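Local coordinates for protein phosphoserine aminotransferase SerC (Cytophaga hutchinsonii ATCC 33406, PDB 3FFR) that probably catalyses the pyridoxal-phosphate-dependent transamination between 3-phosphohydroxypyruvate and glutamate that yields phosphoserine in serine biosynthesis, at residues A[223-227]-A[240-244]; A[208-213]-A[228-232]. All coordinates share one frame; numbering follows the deposited sequence.

How the contacts relate
Both contacts lie in one corner of the chain, their centres about 12 Å apart, and both are largely buried. Contact 1 joins two loops, the one before helix 228-235 and the one after it, through a polar histidine-carboxylate pair at the border with the second subunit. Contact 2 packs that same helix on helix 206-217 with aliphatic groups and no hydrogen bond between the segments, and reaches the surface at Lys213. No other chain touches its segments. The first turn of helix 228-235 connects the two: Ser230 OG is probably hydrogen-bonded to Tyr225 O and packs on the ring of Pro241.

Contact 1 of 2, residues A[223-227]-A[240-244]; sequences GTYHT and TPETP
At the subunit border, close to the cofactor-lysine adduct of the second subunit, His226 and Glu242 form a buried histidine-carboxylate hydrogen bond between the loops on either side of helix 228-235. His226 NE2 donates to Glu242 OE1 at 2.8 Å, with an angle at the hydrogen of 143°. The bond is bent: OE1 is tilted from the imidazole plane, and the donor reaches it from above the carboxylate plane. The two planes stand 64° apart. Glu242 turns its carboxylate back to the histidine because CG is tucked between backbone N and carbonyl carbon (chi1 83°) and the chain bends again at chi2.

The phenol ring of Tyr225 covers one face of the imidazole, with CE2 above its centre, and meets Glu242 with its edge, CD2 lying 3.9 Å from OE1. Beside this polar pair, Pro241 sets CG 3.3 Å from Tyr225 O, while its CB lies 4.4 Å from Tyr225 CB. Within the second loop, Thr240 OG1 donates to Glu242 O at 2.7 Å.

His226 ND1 is hydrogen-bonded to Glu72 of the same chain, on helix 70-81, and Thr243 OG1 bonds the cofactor-lysine side chain of the second subunit. Held by a carboxylate at each ring nitrogen, and with Tyr225 over one face, the imidazole is fixed in rotation and ties the two loops together.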
loop_
_atom_site.group_PDB
_atom_site.type_symbol
_atom_site.label_atom_id
_atom_site.label_comp_id
_atom_site.label_asym_id
_atom_site.label_seq_id
_atom_site.Cartn_x
_atom_site.Cartn_y
_atom_site.Cartn_z
ATOM N N GLY A 223 -10.864 -9.302 -10.919
ATOM C CA GLY A 223 -9.665 -9.241 -10.107
ATOM C C GLY A 223 -9.473 -10.405 -9.159
ATOM O O GLY A 223 -10.008 -11.489 -9.345
ATOM N N THR A 224 -8.727 -10.103 -8.089
ATOM C CA THR A 224 -8.382 -11.109 -7.081
ATOM C C THR A 224 -8.675 -10.576 -5.683
ATOM O O THR A 224 -9.836 -10.586 -5.262
ATOM C CB THR A 224 -6.933 -11.646 -7.211
ATOM O OG1 THR A 224 -5.976 -10.598 -7.014
ATOM C CG2 THR A 224 -6.705 -12.371 -8.567
ATOM N N TYR A 225 -7.637 -10.145 -4.987
ATOM C CA TYR A 225 -7.788 -9.671 -3.597
ATOM C C TYR A 225 -8.574 -8.395 -3.470
ATOM O O TYR A 225 -9.249 -8.158 -2.449
ATOM C CB TYR A 225 -6.410 -9.579 -2.867
ATOM C CG TYR A 225 -5.531 -8.456 -3.318
ATOM C CD1 TYR A 225 -5.012 -8.415 -4.607
ATOM C CD2 TYR A 225 -5.237 -7.420 -2.471
ATOM C CE1 TYR A 225 -4.235 -7.351 -5.037
ATOM C CE2 TYR A 225 -4.443 -6.344 -2.881
ATOM C CZ TYR A 225 -3.963 -6.307 -4.170
ATOM O OH TYR A 225 -3.215 -5.240 -4.592
ATOM N N HIS A 226 -8.471 -7.540 -4.471
ATOM C CA HIS A 226 -9.168 -6.266 -4.452
ATOM C C HIS A 226 -10.340 -6.143 -5.406
ATOM O O HIS A 226 -10.608 -5.071 -5.949
ATOM C CB HIS A 226 -8.245 -5.038 -4.474
ATOM C CG HIS A 226 -7.592 -4.755 -3.144
ATOM N ND1 HIS A 226 -6.573 -3.832 -2.978
ATOM C CD2 HIS A 226 -7.801 -5.307 -1.929
ATOM C CE1 HIS A 226 -6.215 -3.805 -1.703
ATOM N NE2 HIS A 226 -6.924 -4.718 -1.050
ATOM N N THR A 227 -11.051 -7.248 -5.592
ATOM C CA THR A 227 -12.357 -7.145 -6.203
ATOM C C THR A 227 -13.228 -6.468 -5.161
ATOM O O THR A 227 -12.966 -6.549 -3.953
ATOM C CB THR A 227 -13.017 -8.494 -6.569
ATOM O OG1 THR A 227 -13.407 -9.220 -5.371
ATOM C CG2 THR A 227 -12.082 -9.324 -7.472
ATOM N N THR A 240 -9.560 -6.163 6.137
ATOM C CA THR A 240 -9.119 -6.085 4.723
ATOM C C THR A 240 -8.705 -7.459 4.258
ATOM O O THR A 240 -8.372 -8.315 5.060
ATOM C CB THR A 240 -7.954 -5.103 4.556
ATOM O OG1 THR A 240 -6.882 -5.475 5.423
ATOM C CG2 THR A 240 -8.411 -3.639 4.917
ATOM N N PRO A 241 -8.705 -7.696 2.932
ATOM C CA PRO A 241 -8.303 -9.036 2.460
ATOM C C PRO A 241 -6.866 -9.414 2.768
ATOM O O PRO A 241 -6.579 -10.537 3.215
ATOM C CB PRO A 241 -8.503 -8.939 0.953
ATOM C CG PRO A 241 -9.630 -7.915 0.797
ATOM C CD PRO A 241 -9.300 -6.866 1.865
ATOM N N GLU A 242 -5.995 -8.467 2.514
ATOM C CA GLU A 242 -4.555 -8.605 2.748
ATOM C C GLU A 242 -4.129 -7.866 4.025
ATOM O O GLU A 242 -4.944 -7.174 4.629
ATOM C CB GLU A 242 -3.776 -8.059 1.549
ATOM C CG GLU A 242 -3.561 -6.535 1.540
ATOM C CD GLU A 242 -4.786 -5.654 1.182
ATOM O OE1 GLU A 242 -5.946 -6.112 1.155
ATOM O OE2 GLU A 242 -4.577 -4.457 0.919
ATOM N N THR A 243 -2.861 -8.003 4.444
ATOM C CA THR A 243 -2.401 -7.254 5.621
ATOM C C THR A 243 -2.282 -5.785 5.182
ATOM O O THR A 243 -1.506 -5.471 4.278
ATOM C CB THR A 243 -1.077 -7.760 6.189
ATOM O OG1 THR A 243 -1.116 -9.207 6.250
ATOM C CG2 THR A 243 -0.813 -7.137 7.595
ATOM N N PRO A 244 -3.031 -4.892 5.829
ATOM C CA PRO A 244 -3.025 -3.522 5.349
ATOM C C PRO A 244 -2.071 -2.602 6.075
ATOM O O PRO A 244 -1.408 -3.005 7.019
ATOM C CB PRO A 244 -4.420 -3.075 5.703
ATOM C CG PRO A 244 -4.684 -3.727 6.998
ATOM C CD PRO A 244 -4.001 -5.070 6.942
#

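Contact 2 of 2, residues A[208-213]-A[228-232]; sequences VIEKSK and IPSML
Helices 206-217 and 228-235 pack through a small aliphatic interface, where Ile228, in the first turn of the second helix, meets Val208, Ile209 and Ser212. The axes of the two short segments approach to 10.1 Å, with 124° between their directions. Ile228 spreads its branches over the facing helix: CD1 touches Val208 CG1 at 3.8 Å, and CG2 lies 3.9 Å from Ile209 CG1. The side chains of Ile209 and Ile228 cross at about a right angle.

One turn on, Leu232 CD2 packs against Ile209 CG2 at 3.6 Å and also touches Ile209 CG1 and CD1. With Leu232 CG opposite the backbone N (chi1 -165°) and CD2 continuing the extended chain, this methyl reaches the isoleucine.

Ser212 brings its hydroxyl to Ile228 CB, with OG 3.4 Å away, and to Pro229 CD. This OG donates to Ile209 O at 2.8 Å, a carbonyl that also accepts a hydrogen bond from Lys213 N, so the polar atom is satisfied inside its own helix while it faces apolar carbon. At the margin, Lys213 lays CG 4.1 Å from Pro229 CG, and its NZ forms a salt bridge with Glu210 OE2 (2.9 Å), one turn back.

Trp202 and Leu204 of strand 200-205 and Cys81 of helix 70-81 also touch Ile228. Such obliquely packed helices beside the mixed seven-stranded sheet are consistent with the large domain of a fold-type I, class V aminotransferase.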
loop_
_atom_site.group_PDB
_atom_site.type_symbol
_atom_site.label_atom_id
_atom_site.label_comp_id
_atom_site.label_asym_id
_atom_site.label_seq_id
_atom_site.Cartn_x
_atom_site.Cartn_y
_atom_site.Cartn_z
ATOM N N VAL A 208 -22.573 0.711 -7.486
ATOM C CA VAL A 208 -21.222 0.344 -7.863
ATOM C C VAL A 208 -20.974 -1.136 -7.514
ATOM O O VAL A 208 -20.488 -1.918 -8.338
ATOM C CB VAL A 208 -20.173 1.253 -7.171
ATOM C CG1 VAL A 208 -18.761 0.805 -7.548
ATOM C CG2 VAL A 208 -20.363 2.743 -7.605
ATOM N N ILE A 209 -21.363 -1.502 -6.300
ATOM C CA ILE A 209 -21.200 -2.878 -5.785
ATOM C C ILE A 209 -21.946 -3.844 -6.710
ATOM O O ILE A 209 -21.426 -4.862 -7.152
ATOM C CB ILE A 209 -21.715 -2.981 -4.325
ATOM C CG1 ILE A 209 -20.778 -2.157 -3.384
ATOM C CG2 ILE A 209 -21.795 -4.456 -3.871
ATOM C CD1 ILE A 209 -21.412 -1.764 -2.048
ATOM N N GLU A 210 -23.169 -3.485 -7.044
ATOM C CA GLU A 210 -23.994 -4.376 -7.877
ATOM C C GLU A 210 -23.433 -4.544 -9.271
ATOM O O GLU A 210 -23.515 -5.627 -9.861
ATOM C CB GLU A 210 -25.445 -3.926 -7.927
ATOM C CG GLU A 210 -26.137 -4.207 -6.599
ATOM C CD GLU A 210 -25.977 -5.684 -6.088
ATOM O OE1 GLU A 210 -26.169 -6.659 -6.883
ATOM O OE2 GLU A 210 -25.695 -5.863 -4.865
ATOM N N LYS A 211 -22.820 -3.494 -9.787
ATOM C CA LYS A 211 -22.234 -3.596 -11.133
ATOM C C LYS A 211 -21.088 -4.619 -11.110
ATOM O O LYS A 211 -20.956 -5.447 -12.012
ATOM C CB LYS A 211 -21.757 -2.222 -11.663
ATOM C CG LYS A 211 -21.013 -2.292 -13.010
ATOM C CD LYS A 211 -21.898 -2.741 -14.186
ATOM C CE LYS A 211 -21.124 -2.809 -15.507
ATOM N NZ LYS A 211 -20.762 -1.482 -16.032
ATOM N N SER A 212 -20.260 -4.566 -10.073
ATOM C CA SER A 212 -19.139 -5.501 -9.979
ATOM C C SER A 212 -19.628 -6.948 -9.908
ATOM O O SER A 212 -19.069 -7.878 -10.546
ATOM C CB SER A 212 -18.182 -5.146 -8.822
ATOM O OG SER A 212 -18.718 -5.472 -7.565
ATOM N N LYS A 213 -20.674 -7.148 -9.124
ATOM C CA LYS A 213 -21.277 -8.480 -8.987
ATOM C C LYS A 213 -21.861 -8.970 -10.318
ATOM O O LYS A 213 -21.757 -10.163 -10.660
ATOM C CB LYS A 213 -22.333 -8.490 -7.874
ATOM C CG LYS A 213 -21.688 -8.367 -6.502
ATOM C CD LYS A 213 -22.647 -7.992 -5.405
ATOM C CE LYS A 213 -23.621 -9.025 -5.109
ATOM N NZ LYS A 213 -24.547 -8.448 -4.081
ATOM N N ILE A 228 -14.295 -5.806 -5.620
ATOM C CA ILE A 228 -15.235 -5.215 -4.680
ATOM C C ILE A 228 -15.821 -6.273 -3.705
ATOM O O ILE A 228 -15.840 -6.054 -2.501
ATOM C CB ILE A 228 -16.328 -4.376 -5.394
ATOM C CG1 ILE A 228 -15.688 -3.053 -5.866
ATOM C CG2 ILE A 228 -17.501 -4.047 -4.431
ATOM C CD1 ILE A 228 -16.595 -2.263 -6.806
ATOM N N PRO A 229 -16.300 -7.422 -4.206
ATOM C CA PRO A 229 -16.843 -8.414 -3.271
ATOM C C PRO A 229 -15.850 -8.910 -2.241
ATOM O O PRO A 229 -16.201 -9.117 -1.077
ATOM C CB PRO A 229 -17.323 -9.524 -4.199
ATOM C CG PRO A 229 -17.733 -8.776 -5.428
ATOM C CD PRO A 229 -16.641 -7.765 -5.595
ATOM N N SER A 230 -14.613 -9.052 -2.662
ATOM C CA SER A 230 -13.547 -9.489 -1.751
ATOM C C SER A 230 -13.374 -8.458 -0.623
ATOM O O SER A 230 -13.364 -8.784 0.555
ATOM C CB SER A 230 -12.249 -9.752 -2.498
ATOM O OG SER A 230 -11.160 -9.971 -1.605
HETATM N N MSE A 231 -13.263 -7.193 -1.012
HETATM C CA MSE A 231 -13.046 -6.108 -0.046
HETATM C C MSE A 231 -14.249 -5.911 0.869
HETATM O O MSE A 231 -14.099 -5.640 2.087
HETATM C CB MSE A 231 -12.692 -4.807 -0.772
HETATM C CG MSE A 231 -11.305 -4.816 -1.409
HETATM SE SE MSE A 231 -10.813 -3.118 -2.133
HETATM C CE MSE A 231 -12.026 -3.098 -3.645
ATOM N N LEU A 232 -15.434 -6.083 0.294
ATOM C CA LEU A 232 -16.683 -5.845 1.002
ATOM C C LEU A 232 -16.911 -6.878 2.085
ATOM O O LEU A 232 -17.314 -6.552 3.213
ATOM C CB LEU A 232 -17.864 -5.776 0.018
ATOM C CG LEU A 232 -19.193 -5.189 0.488
ATOM C CD1 LEU A 232 -19.004 -3.741 1.039
ATOM C CD2 LEU A 232 -20.144 -5.221 -0.712
#